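Local atomic coordinates of DUF1214 domain-containing protein (Burkholderia cenocepacia, PDB entry 6ANS), a protein that is of unknown function, belongs to the DUF1214 family and binds a sodium ion in the crystal. Residues L308-Y311 against W312-L316. Residues are numbered along the deposited sequence; the frame is centred on the assembly and turned at random.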
loop_
_atom_site.group_PDB
_atom_site.type_symbol
_atom_site.label_atom_id
_atom_site.label_comp_id
_atom_site.label_asym_id
_atom_site.label_seq_id
_atom_site.Cartn_x
_atom_site.Cartn_y
_atom_site.Cartn_z
ATOM N N LEU A 308 -12.426 1.475 -19.660
ATOM C CA LEU A 308 -11.642 0.599 -20.514
ATOM C C LEU A 308 -10.593 -0.106 -19.656
ATOM O O LEU A 308 -9.952 0.531 -18.816
ATOM C CB LEU A 308 -10.995 1.392 -21.649
ATOM C CG LEU A 308 -10.676 0.557 -22.900
ATOM C CD1 LEU A 308 -11.982 0.063 -23.538
ATOM C CD2 LEU A 308 -9.837 1.346 -23.908
ATOM N N ASN A 309 -10.459 -1.424 -19.841
ATOM C CA ASN A 309 -9.577 -2.276 -19.045
ATOM C C ASN A 309 -8.626 -3.054 -19.941
ATOM O O ASN A 309 -8.868 -3.214 -21.138
ATOM C CB ASN A 309 -10.343 -3.321 -18.203
ATOM C CG ASN A 309 -11.528 -2.730 -17.448
ATOM O OD1 ASN A 309 -11.478 -1.591 -16.977
ATOM N ND2 ASN A 309 -12.582 -3.534 -17.279
ATOM N N ASN A 310 -7.571 -3.612 -19.334
ATOM C CA ASN A 310 -6.787 -4.611 -20.049
ATOM C C ASN A 310 -7.471 -5.977 -19.943
ATOM O O ASN A 310 -8.567 -6.111 -19.390
ATOM C CB ASN A 310 -5.343 -4.647 -19.544
ATOM C CG ASN A 310 -5.210 -5.107 -18.102
ATOM O OD1 ASN A 310 -6.155 -5.606 -17.470
ATOM N ND2 ASN A 310 -4.013 -4.934 -17.569
ATOM N N TYR A 311 -6.821 -7.011 -20.492
ATOM C CA TYR A 311 -7.443 -8.331 -20.501
ATOM C C TYR A 311 -7.659 -8.868 -19.094
ATOM O O TYR A 311 -8.591 -9.649 -18.869
ATOM C CB TYR A 311 -6.611 -9.327 -21.305
ATOM C CG TYR A 311 -7.314 -10.664 -21.432
ATOM C CD1 TYR A 311 -8.291 -10.861 -22.401
ATOM C CD2 TYR A 311 -7.015 -11.718 -20.573
ATOM C CE1 TYR A 311 -8.944 -12.064 -22.532
ATOM C CE2 TYR A 311 -7.648 -12.945 -20.705
ATOM C CZ TYR A 311 -8.618 -13.107 -21.681
ATOM O OH TYR A 311 -9.272 -14.305 -21.814
ATOM N N TRP A 312 -6.806 -8.478 -18.148
ATOM C CA TRP A 312 -6.879 -8.907 -16.753
ATOM C C TRP A 312 -7.949 -8.172 -15.954
ATOM O O TRP A 312 -8.040 -8.372 -14.734
ATOM C CB TRP A 312 -5.484 -8.725 -16.127
ATOM C CG TRP A 312 -4.465 -9.327 -17.073
ATOM C CD1 TRP A 312 -3.498 -8.668 -17.788
ATOM C CD2 TRP A 312 -4.392 -10.699 -17.475
ATOM N NE1 TRP A 312 -2.816 -9.557 -18.588
ATOM C CE2 TRP A 312 -3.340 -10.809 -18.410
ATOM C CE3 TRP A 312 -5.099 -11.851 -17.114
ATOM C CZ2 TRP A 312 -2.978 -12.026 -18.990
ATOM C CZ3 TRP A 312 -4.739 -13.062 -17.696
ATOM C CH2 TRP A 312 -3.688 -13.136 -18.623
HETATM N N MSE A 313 -8.740 -7.324 -16.612
HETATM C CA MSE A 313 -9.852 -6.596 -15.998
HETATM C C MSE A 313 -9.347 -5.619 -14.943
HETATM O O MSE A 313 -10.027 -5.288 -13.972
HETATM C CB MSE A 313 -10.902 -7.584 -15.448
HETATM C CG MSE A 313 -11.419 -8.486 -16.574
HETATM SE SE MSE A 313 -13.034 -9.563 -16.144
HETATM C CE MSE A 313 -14.268 -8.043 -15.854
ATOM N N GLU A 314 -8.129 -5.143 -15.151
ATOM C CA GLU A 314 -7.673 -3.939 -14.485
ATOM C C GLU A 314 -8.052 -2.767 -15.367
ATOM O O GLU A 314 -7.775 -2.795 -16.571
ATOM C CB GLU A 314 -6.161 -3.923 -14.306
ATOM C CG GLU A 314 -5.528 -5.072 -13.575
ATOM C CD GLU A 314 -4.019 -4.882 -13.573
ATOM O OE1 GLU A 314 -3.418 -4.960 -14.660
ATOM O OE2 GLU A 314 -3.453 -4.586 -12.505
ATOM N N SER A 315 -8.643 -1.731 -14.777
ATOM C CA SER A 315 -8.783 -0.487 -15.523
ATOM C C SER A 315 -7.420 -0.062 -16.051
ATOM O O SER A 315 -6.383 -0.321 -15.432
ATOM C CB SER A 315 -9.377 0.623 -14.647
ATOM O OG SER A 315 -8.568 0.883 -13.514
ATOM N N LEU A 316 -7.422 0.581 -17.217
ATOM C CA LEU A 316 -6.200 1.192 -17.725
ATOM C C LEU A 316 -5.774 2.329 -16.797
ATOM O O LEU A 316 -6.472 2.627 -15.822
ATOM C CB LEU A 316 -6.397 1.656 -19.168
ATOM C CG LEU A 316 -6.714 0.516 -20.160
ATOM C CD1 LEU A 316 -6.804 1.051 -21.590
ATOM C CD2 LEU A 316 -5.693 -0.615 -20.065
#
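Leu308 and Leu316 lie side by side and point the same way, CD2 of Leu308 resting 3.8 Å from CD1 of Leu316, a branched apolar pair suited to a buried place. Their backbones are joined too: Leu316 N gives an almost straight bond (173°) to a lone pair of Leu308 O. At Asn309 the chain forms a single bridge with Ser315. The CB of Asn309 touches Glu314 O, while its OD1 lies 3.3 Å from Ser315 CA and accepts a bond from Gln307.

Asn310 organises the loop, and its short amide, which both accepts and donates, fits the task. The backbone N of Asn310 bonds to Glu314 O, and Asn310 O receives Met313 N at 3.0 Å, closing a type I turn. With chi1 at 65°, Asn310 CG sits between the backbone N and carbonyl carbon, which folds the amide back over the turn: Asn310 OD1 takes Glu314 N at 3.1 Å and Asn310 ND2 reaches OE1 of Glu314 at 3.0 Å. That carboxylate oxygen uses its anti lone pair and lies near the amide plane; ND2 also bonds to Glu65, and Glu314 OE2 forms a salt bridge with Arg72.

Tyr311 turns its ring edge to the face of Trp312 in a T-shaped stack, planes at 88° and CD2 of Tyr311 3.9 Å from CZ3 of Trp312. Flat rings suit this buried site, the indole NE1 being satisfied by Thr62 O.

Residues 308-316, following strand 303-309, are buried: Tyr311 and the long, flexible selenomethionine Met313 pack on helix 224-251, Leu308 on strands 276-284 and 360-368, and Trp312 meets Tyr69 of helix 60-83.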